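Local coordinates for F-actin-capping protein subunit alpha (Plasmodium berghei, PDB 7A0H) that probably binds the fast-growing barbed ends of actin filaments and blocks subunit exchange there, without severing the filaments, at residues His14-Ala19 against Asp47-Tyr52; His138-Tyr143 against Ser150-Asn155; Asp111-Tyr116 against Ala164-Asn169. All coordinates share one frame; numbering follows the deposited sequence.

Interaction 1: residues His14-Ala19 against Asp47-Tyr52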
loop_
_atom_site.group_PDB
_atom_site.type_symbol
_atom_site.label_atom_id
_atom_site.label_comp_id
_atom_site.label_asym_id
_atom_site.label_seq_id
_atom_site.Cartn_x
_atom_site.Cartn_y
_atom_site.Cartn_z
ATOM N N HIS A 14 14.094 4.507 -1.398
ATOM C CA HIS A 14 12.966 4.422 -0.485
ATOM C C HIS A 14 11.657 4.758 -1.173
ATOM O O HIS A 14 10.653 4.084 -0.949
ATOM C CB HIS A 14 13.208 5.343 0.710
ATOM C CG HIS A 14 12.179 5.213 1.785
ATOM N ND1 HIS A 14 11.474 6.296 2.266
ATOM C CD2 HIS A 14 11.703 4.129 2.443
ATOM C CE1 HIS A 14 10.625 5.889 3.194
ATOM N NE2 HIS A 14 10.742 4.578 3.319
ATOM N N VAL A 15 11.647 5.751 -2.055
ATOM C CA VAL A 15 10.390 6.126 -2.693
ATOM C C VAL A 15 9.954 5.090 -3.711
ATOM O O VAL A 15 8.767 4.797 -3.840
ATOM C CB VAL A 15 10.469 7.527 -3.326
ATOM C CG1 VAL A 15 10.578 8.575 -2.233
ATOM C CG2 VAL A 15 11.616 7.622 -4.299
ATOM N N LEU A 16 10.889 4.535 -4.465
ATOM C CA LEU A 16 10.482 3.522 -5.449
ATOM C C LEU A 16 10.176 2.198 -4.777
ATOM O O LEU A 16 9.402 1.401 -5.309
ATOM C CB LEU A 16 11.560 3.334 -6.515
ATOM C CG LEU A 16 12.047 4.577 -7.271
ATOM C CD1 LEU A 16 12.986 4.229 -8.390
ATOM C CD2 LEU A 16 10.893 5.354 -7.871
ATOM N N SER A 17 10.794 1.941 -3.628
ATOM C CA SER A 17 10.489 0.759 -2.834
ATOM C C SER A 17 9.041 0.786 -2.395
ATOM O O SER A 17 8.326 -0.218 -2.470
ATOM C CB SER A 17 11.419 0.687 -1.629
ATOM O OG SER A 17 11.057 -0.357 -0.753
ATOM N N ASN A 18 8.602 1.925 -1.890
ATOM C CA ASN A 18 7.328 2.008 -1.196
ATOM C C ASN A 18 6.174 2.372 -2.118
ATOM O O ASN A 18 5.012 2.294 -1.699
ATOM C CB ASN A 18 7.471 3.046 -0.075
ATOM C CG ASN A 18 8.198 2.487 1.147
ATOM O OD1 ASN A 18 9.242 2.991 1.539
ATOM N ND2 ASN A 18 7.664 1.423 1.728
ATOM N N ALA A 19 6.469 2.785 -3.337
ATOM C CA ALA A 19 5.442 3.202 -4.274
ATOM C C ALA A 19 4.678 2.004 -4.849
ATOM O O ALA A 19 5.286 0.995 -5.213
ATOM C CB ALA A 19 6.105 4.011 -5.385
ATOM N N ASP A 47 19.109 0.870 -13.099
ATOM C CA ASP A 47 19.399 -0.401 -12.449
ATOM C C ASP A 47 18.270 -0.822 -11.529
ATOM O O ASP A 47 17.766 -1.948 -11.610
ATOM C CB ASP A 47 20.734 -0.339 -11.716
ATOM C CG ASP A 47 21.881 -0.524 -12.691
ATOM O OD1 ASP A 47 21.729 -1.429 -13.568
ATOM O OD2 ASP A 47 22.874 0.234 -12.667
ATOM N N ILE A 48 17.833 0.076 -10.670
ATOM C CA ILE A 48 16.761 -0.257 -9.748
ATOM C C ILE A 48 15.505 -0.699 -10.499
ATOM O O ILE A 48 14.771 -1.597 -10.059
ATOM C CB ILE A 48 16.449 0.950 -8.851
ATOM C CG1 ILE A 48 17.408 0.966 -7.689
ATOM C CG2 ILE A 48 15.008 0.889 -8.421
ATOM C CD1 ILE A 48 17.229 2.211 -6.841
ATOM N N ILE A 49 15.213 -0.062 -11.619
ATOM C CA ILE A 49 13.993 -0.436 -12.303
ATOM C C ILE A 49 14.173 -1.781 -13.025
ATOM O O ILE A 49 13.250 -2.594 -13.100
ATOM C CB ILE A 49 13.577 0.689 -13.243
ATOM C CG1 ILE A 49 13.101 1.887 -12.411
ATOM C CG2 ILE A 49 12.449 0.326 -14.123
ATOM C CD1 ILE A 49 11.793 1.598 -11.629
ATOM N N SER A 50 15.341 -2.047 -13.589
ATOM C CA SER A 50 15.508 -3.320 -14.256
ATOM C C SER A 50 15.318 -4.466 -13.275
ATOM O O SER A 50 14.753 -5.492 -13.625
ATOM C CB SER A 50 16.875 -3.383 -14.918
ATOM O OG SER A 50 17.912 -3.289 -13.942
ATOM N N LYS A 51 15.810 -4.327 -12.060
ATOM C CA LYS A 51 15.659 -5.387 -11.083
ATOM C C LYS A 51 14.210 -5.506 -10.658
ATOM O O LYS A 51 13.674 -6.612 -10.510
ATOM C CB LYS A 51 16.552 -5.106 -9.886
ATOM C CG LYS A 51 16.462 -6.140 -8.768
ATOM C CD LYS A 51 17.100 -7.462 -9.155
ATOM C CE LYS A 51 17.346 -8.361 -7.938
ATOM N NZ LYS A 51 16.104 -9.062 -7.509
ATOM N N TYR A 52 13.599 -4.376 -10.353
ATOM C CA TYR A 52 12.162 -4.340 -10.153
ATOM C C TYR A 52 11.413 -5.090 -11.252
ATOM O O TYR A 52 10.522 -5.905 -10.974
ATOM C CB TYR A 52 11.752 -2.866 -10.098
ATOM C CG TYR A 52 10.324 -2.681 -9.894
ATOM C CD1 TYR A 52 9.789 -2.704 -8.628
ATOM C CD2 TYR A 52 9.476 -2.542 -10.981
ATOM C CE1 TYR A 52 8.437 -2.565 -8.433
ATOM C CE2 TYR A 52 8.120 -2.414 -10.805
ATOM C CZ TYR A 52 7.605 -2.417 -9.526
ATOM O OH TYR A 52 6.251 -2.248 -9.343
#
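L16 and I48 meet through methyl groups placed by their first torsions. L16 sets CG anti to its own carbonyl carbon (chi1 -54°), and chi2 of -173° then stretches CD1 out toward helix 39-55. I48 turns CG1 beside its backbone N, which leaves CG2, on the side facing helix 3-18, to make the touch. L16 CD1 lies 3.9 Å from I48 CG2, the leucine branch lying slantwise to the isoleucine side chain. The same L16 CD1 also comes within 4.3 Å of I49 CD1. I49 does not start out toward helix 3-18, but its end bends nearer. One leucine methyl is thus shared by two isoleucines, in a small buried apolar touch of 124 Å² without hydrogen bonds. L16 also packs on L27 and I28 of the intervening helix 21-35, while Y52 rests on P21. Helices 3-18, 21-35 and 39-55 therefore pack together as a helical unit comparable to the N-terminal stalk of capping proteins, and H14 of helix 3-18 also packs on L27 of the second subunit.

Interaction 2: residues His138-Tyr143 against Ser150-Asn155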
loop_
_atom_site.group_PDB
_atom_site.type_symbol
_atom_site.label_atom_id
_atom_site.label_comp_id
_atom_site.label_asym_id
_atom_site.label_seq_id
_atom_site.Cartn_x
_atom_site.Cartn_y
_atom_site.Cartn_z
ATOM N N HIS A 138 -14.498 -12.659 -19.760
ATOM C CA HIS A 138 -14.293 -11.492 -18.892
ATOM C C HIS A 138 -15.533 -10.603 -18.863
ATOM O O HIS A 138 -15.533 -9.567 -18.185
ATOM C CB HIS A 138 -13.087 -10.630 -19.321
ATOM C CG HIS A 138 -11.786 -11.376 -19.388
ATOM N ND1 HIS A 138 -11.308 -11.927 -20.561
ATOM C CD2 HIS A 138 -10.849 -11.637 -18.443
ATOM C CE1 HIS A 138 -10.155 -12.534 -20.329
ATOM N NE2 HIS A 138 -9.847 -12.368 -19.054
ATOM N N GLN A 139 -16.562 -10.997 -19.620
ATOM C CA GLN A 139 -17.817 -10.273 -19.688
ATOM C C GLN A 139 -18.495 -10.258 -18.332
ATOM O O GLN A 139 -18.493 -11.261 -17.606
ATOM C CB GLN A 139 -18.770 -10.912 -20.705
ATOM C CG GLN A 139 -18.606 -10.438 -22.149
ATOM C CD GLN A 139 -19.945 -10.170 -22.815
ATOM O OE1 GLN A 139 -20.923 -10.878 -22.559
ATOM N NE2 GLN A 139 -20.011 -9.119 -23.634
ATOM N N THR A 140 -19.103 -9.114 -18.025
ATOM C CA THR A 140 -19.934 -8.928 -16.840
ATOM C C THR A 140 -21.371 -9.354 -17.163
ATOM O O THR A 140 -22.309 -8.562 -17.191
ATOM C CB THR A 140 -19.850 -7.478 -16.381
ATOM O OG1 THR A 140 -20.208 -6.606 -17.461
ATOM C CG2 THR A 140 -18.426 -7.143 -15.936
ATOM N N GLY A 141 -21.523 -10.652 -17.413
ATOM C CA GLY A 141 -22.822 -11.216 -17.723
ATOM C C GLY A 141 -22.802 -12.707 -17.497
ATOM O O GLY A 141 -21.739 -13.330 -17.435
ATOM N N ASN A 142 -24.005 -13.273 -17.349
ATOM C CA ASN A 142 -24.154 -14.723 -17.249
ATOM C C ASN A 142 -23.632 -15.413 -18.508
ATOM O O ASN A 142 -23.053 -16.506 -18.435
ATOM C CB ASN A 142 -25.635 -15.088 -17.017
ATOM C CG ASN A 142 -26.212 -14.499 -15.720
ATOM O OD1 ASN A 142 -25.476 -14.210 -14.777
ATOM N ND2 ASN A 142 -27.537 -14.338 -15.675
ATOM N N TYR A 143 -23.783 -14.754 -19.649
ATOM C CA TYR A 143 -23.638 -15.301 -20.988
ATOM C C TYR A 143 -22.858 -14.313 -21.839
ATOM O O TYR A 143 -22.789 -13.123 -21.512
ATOM C CB TYR A 143 -25.018 -15.557 -21.616
ATOM C CG TYR A 143 -25.938 -14.329 -21.575
ATOM C CD1 TYR A 143 -26.676 -14.019 -20.428
ATOM C CD2 TYR A 143 -26.057 -13.470 -22.674
ATOM C CE1 TYR A 143 -27.509 -12.890 -20.371
ATOM C CE2 TYR A 143 -26.894 -12.340 -22.628
ATOM C CZ TYR A 143 -27.615 -12.058 -21.469
ATOM O OH TYR A 143 -28.440 -10.959 -21.395
ATOM N N SER A 150 -17.279 2.538 -25.898
ATOM C CA SER A 150 -15.829 2.441 -25.946
ATOM C C SER A 150 -15.246 2.081 -24.582
ATOM O O SER A 150 -14.591 1.040 -24.419
ATOM C CB SER A 150 -15.254 3.772 -26.429
ATOM O OG SER A 150 -15.917 4.858 -25.792
ATOM N N LYS A 151 -15.470 2.954 -23.597
ATOM C CA LYS A 151 -14.862 2.822 -22.283
ATOM C C LYS A 151 -15.133 1.465 -21.659
ATOM O O LYS A 151 -14.227 0.841 -21.098
ATOM C CB LYS A 151 -15.378 3.934 -21.367
ATOM C CG LYS A 151 -14.872 5.297 -21.770
ATOM C CD LYS A 151 -15.237 6.381 -20.800
ATOM C CE LYS A 151 -16.583 6.899 -21.098
ATOM N NZ LYS A 151 -16.676 7.375 -22.490
ATOM N N HIS A 152 -16.382 1.000 -21.721
ATOM C CA HIS A 152 -16.741 -0.280 -21.118
ATOM C C HIS A 152 -15.842 -1.384 -21.657
ATOM O O HIS A 152 -15.544 -1.449 -22.851
ATOM C CB HIS A 152 -18.220 -0.620 -21.392
ATOM C CG HIS A 152 -18.685 -1.904 -20.756
ATOM N ND1 HIS A 152 -19.093 -2.999 -21.489
ATOM C CD2 HIS A 152 -18.816 -2.258 -19.456
ATOM C CE1 HIS A 152 -19.444 -3.973 -20.669
ATOM N NE2 HIS A 152 -19.286 -3.549 -19.429
ATOM N N GLY A 153 -15.381 -2.243 -20.756
ATOM C CA GLY A 153 -14.623 -3.411 -21.130
ATOM C C GLY A 153 -13.231 -3.425 -20.527
ATOM O O GLY A 153 -12.736 -2.433 -19.987
ATOM N N LEU A 154 -12.616 -4.592 -20.658
ATOM C CA LEU A 154 -11.302 -4.905 -20.139
ATOM C C LEU A 154 -10.355 -5.164 -21.305
ATOM O O LEU A 154 -10.752 -5.649 -22.374
ATOM C CB LEU A 154 -11.327 -6.159 -19.240
ATOM C CG LEU A 154 -11.422 -6.134 -17.709
ATOM C CD1 LEU A 154 -11.497 -7.618 -17.200
ATOM C CD2 LEU A 154 -10.257 -5.388 -17.090
ATOM N N ASN A 155 -9.107 -4.810 -21.092
ATOM C CA ASN A 155 -8.005 -5.206 -21.949
ATOM C C ASN A 155 -7.199 -6.168 -21.096
ATOM O O ASN A 155 -6.902 -5.864 -19.940
ATOM C CB ASN A 155 -7.214 -3.978 -22.390
ATOM C CG ASN A 155 -6.173 -4.302 -23.418
ATOM O OD1 ASN A 155 -6.408 -5.073 -24.345
ATOM N ND2 ASN A 155 -5.001 -3.702 -23.263
#
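T140 OG1 comes to the edge of the H152 ring, 3.8 Å from H152 NE2, with no hydrogen bond between them. The contact belongs to the loop that leads from helix 112-131 into strand 154-167, where T140 is the centre of an inverse gamma turn closed by a weak bond from G141 N to Q139 O at 3.1 Å. T140 OG1 sits between the backbone N and the carbonyl carbon (chi1 55°), and approaches the H152 ring in the ring plane. The two side chains run past each other in opposite directions. H152 has its firmer polar partner elsewhere: ND1 is hydrogen-bonded to N147 OD1 within the same loop, which should limit rotation of the ring. G153 next to it has a positive phi of 120°, a backbone shape at which a CB would press on H152 O. Beyond it L154 points toward the 138-143 segment and also lies against R181 and Y183, so it links the 138-143 loop to strand 170-183, the neighbour of the outermost strand. Q139, beside the turn, is tied by OE1 to T145 N. The contact is small and at the surface, 124 Å² in all. Its apolar part consists of L154 CD1 against the methylene of H138, with CD1 4.0 Å from H138 CB.

Interaction 3: residues Asp111-Tyr116 against Ala164-Asn169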
loop_
_atom_site.group_PDB
_atom_site.type_symbol
_atom_site.label_atom_id
_atom_site.label_comp_id
_atom_site.label_asym_id
_atom_site.label_seq_id
_atom_site.Cartn_x
_atom_site.Cartn_y
_atom_site.Cartn_z
ATOM N N ASP A 111 18.753 -30.869 -29.257
ATOM C CA ASP A 111 19.129 -31.873 -28.286
ATOM C C ASP A 111 17.921 -32.205 -27.384
ATOM O O ASP A 111 16.841 -31.625 -27.496
ATOM C CB ASP A 111 20.304 -31.402 -27.441
ATOM C CG ASP A 111 19.935 -30.269 -26.502
ATOM O OD1 ASP A 111 19.243 -29.302 -26.904
ATOM O OD2 ASP A 111 20.263 -30.415 -25.301
ATOM N N ILE A 112 18.136 -33.086 -26.410
ATOM C CA ILE A 112 17.001 -33.665 -25.706
ATOM C C ILE A 112 16.362 -32.638 -24.757
ATOM O O ILE A 112 15.137 -32.458 -24.756
ATOM C CB ILE A 112 17.454 -34.987 -25.060
ATOM C CG1 ILE A 112 16.317 -35.674 -24.335
ATOM C CG2 ILE A 112 18.506 -34.816 -24.042
ATOM C CD1 ILE A 112 15.329 -36.299 -25.271
ATOM N N LEU A 113 17.164 -31.847 -24.058
ATOM C CA LEU A 113 16.618 -30.769 -23.219
ATOM C C LEU A 113 15.614 -29.898 -23.957
ATOM O O LEU A 113 14.536 -29.575 -23.453
ATOM C CB LEU A 113 17.760 -29.870 -22.752
ATOM C CG LEU A 113 17.356 -28.678 -21.892
ATOM C CD1 LEU A 113 16.725 -29.204 -20.588
ATOM C CD2 LEU A 113 18.551 -27.841 -21.632
ATOM N N GLU A 114 15.992 -29.444 -25.125
ATOM C CA GLU A 114 15.076 -28.636 -25.914
ATOM C C GLU A 114 13.810 -29.426 -26.213
ATOM O O GLU A 114 12.743 -28.849 -26.404
ATOM C CB GLU A 114 15.795 -28.137 -27.187
ATOM C CG GLU A 114 14.964 -27.326 -28.210
ATOM C CD GLU A 114 14.371 -26.029 -27.644
ATOM O OE1 GLU A 114 14.733 -25.677 -26.491
ATOM O OE2 GLU A 114 13.551 -25.392 -28.367
ATOM N N LYS A 115 13.898 -30.740 -26.300
ATOM C CA LYS A 115 12.687 -31.503 -26.587
ATOM C C LYS A 115 11.763 -31.492 -25.377
ATOM O O LYS A 115 10.548 -31.282 -25.502
ATOM C CB LYS A 115 13.083 -32.936 -26.955
ATOM C CG LYS A 115 13.615 -33.164 -28.367
ATOM C CD LYS A 115 13.854 -34.687 -28.610
ATOM C CE LYS A 115 14.505 -34.984 -29.969
ATOM N NZ LYS A 115 15.569 -36.063 -29.893
ATOM N N TYR A 116 12.330 -31.566 -24.179
ATOM C CA TYR A 116 11.515 -31.365 -22.989
ATOM C C TYR A 116 10.858 -29.993 -22.991
ATOM O O TYR A 116 9.654 -29.880 -22.716
ATOM C CB TYR A 116 12.416 -31.543 -21.783
ATOM C CG TYR A 116 12.625 -32.978 -21.334
ATOM C CD1 TYR A 116 11.722 -33.612 -20.492
ATOM C CD2 TYR A 116 13.704 -33.703 -21.768
ATOM C CE1 TYR A 116 11.917 -34.927 -20.042
ATOM C CE2 TYR A 116 13.911 -34.992 -21.340
ATOM C CZ TYR A 116 12.996 -35.600 -20.487
ATOM O OH TYR A 116 13.182 -36.854 -20.062
ATOM N N ALA A 164 14.779 -23.324 -20.595
ATOM C CA ALA A 164 15.543 -24.525 -20.248
ATOM C C ALA A 164 17.013 -24.221 -20.056
ATOM O O ALA A 164 17.605 -23.468 -20.845
ATOM C CB ALA A 164 15.465 -25.566 -21.337
ATOM N N SER A 165 17.602 -24.827 -19.021
ATOM C CA SER A 165 19.042 -24.697 -18.790
ATOM C C SER A 165 19.544 -26.013 -18.229
ATOM O O SER A 165 18.752 -26.868 -17.794
ATOM C CB SER A 165 19.390 -23.514 -17.839
ATOM O OG SER A 165 18.606 -23.611 -16.630
ATOM N N GLU A 166 20.861 -26.145 -18.177
ATOM C CA GLU A 166 21.540 -27.425 -17.966
ATOM C C GLU A 166 22.730 -27.140 -17.048
ATOM O O GLU A 166 23.742 -26.621 -17.510
ATOM C CB GLU A 166 21.990 -28.024 -19.289
ATOM C CG GLU A 166 23.202 -28.981 -19.196
ATOM C CD GLU A 166 23.249 -29.987 -20.343
ATOM O OE1 GLU A 166 22.583 -29.742 -21.386
ATOM O OE2 GLU A 166 23.934 -31.032 -20.189
ATOM N N CYS A 167 22.603 -27.511 -15.772
ATOM C CA CYS A 167 23.586 -27.216 -14.725
ATOM C C CYS A 167 24.291 -28.512 -14.292
ATOM O O CYS A 167 23.785 -29.258 -13.447
ATOM C CB CYS A 167 22.894 -26.504 -13.543
ATOM S SG CYS A 167 21.223 -27.119 -12.954
ATOM N N GLU A 168 25.470 -28.775 -14.870
ATOM C CA GLU A 168 26.311 -29.911 -14.492
ATOM C C GLU A 168 25.652 -31.229 -14.878
ATOM O O GLU A 168 25.657 -32.187 -14.104
ATOM C CB GLU A 168 26.656 -29.917 -12.999
ATOM C CG GLU A 168 27.596 -28.786 -12.547
ATOM C CD GLU A 168 28.754 -29.261 -11.653
ATOM O OE1 GLU A 168 28.520 -30.186 -10.843
ATOM O OE2 GLU A 168 29.890 -28.719 -11.762
ATOM N N ASN A 169 25.070 -31.260 -16.078
ATOM C CA ASN A 169 24.315 -32.379 -16.646
ATOM C C ASN A 169 22.950 -32.570 -15.964
ATOM O O ASN A 169 22.163 -33.422 -16.414
ATOM C CB ASN A 169 25.142 -33.675 -16.617
ATOM C CG ASN A 169 24.321 -34.914 -16.923
ATOM O OD1 ASN A 169 23.463 -34.911 -17.816
ATOM N ND2 ASN A 169 24.566 -35.981 -16.164
#
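The start of helix 112-131 packs here against the far end of strand 154-167, an outermost strand of this chain's five-stranded antiparallel sheet. L113, in the first turn of the helix, meets A164, the pair with the nearest CA atoms. The short axes run 8.6 Å apart at closest approach, with 139° between their N-to-C directions, so the helix and strand are inclined rather than strictly antiparallel. L113 CG is swung away from its backbone N (chi1 179°), which carries the isobutyl fork out to the strand. A164 CB nestles against the branch point, 3.7 Å from L113 CG, and both methyls close on it: L113 CD2 is 3.8 Å and L113 CD1 3.9 Å from that same CB. L113 CD2 reaches further along the strand, 4.0 Å from S165 O and 4.2 Å from E166 CB. A164 and E166 both point toward the helix, whereas S165 between them points away and meets it through its carbonyl oxygen, as the alternation of a strand requires. Y171 of strand 170-183 also touches L113, which is buried. Deeper on the helix, Y116 turns its ring away from the strand and makes edge-to-face contacts with F200 and F246. E114 forms salt bridges with K86 and R117. At the N-cap, D111 sits near the carboxylate at the end of the extended E166 side chain, with D111 OD2 4.6 Å from E166 OE1. The contact of 177 Å² is mainly apolar, resting on van der Waals packing and burial of L113, with no hydrogen bond across it. The two nearby carboxylates may slightly disfavour each other's charge, although the N-terminal end of the helix should ease the cost for D111.

From the N terminus, interaction 1 comes first and closes a loop made of helix 21-35 and the first half of helix 39-55, bringing helix 3-18 to helix 39-55. It is complete before the other two begin. Interaction 3 then opens at 111-116 and closes at 164-169. Interaction 2 lies wholly within that span, joining 138-143 to 150-155 over a short loop, so the two nest and none cross. Both use strand 154-167, one at its start and one at its far end, with centres about 42 Å apart on opposite sides of the chain's centre. Between these ends, the C158-C179 disulfide links the strand to strand 170-183. Interaction 1 lies about 33 and 34 Å, centre to centre, from interactions 2 and 3.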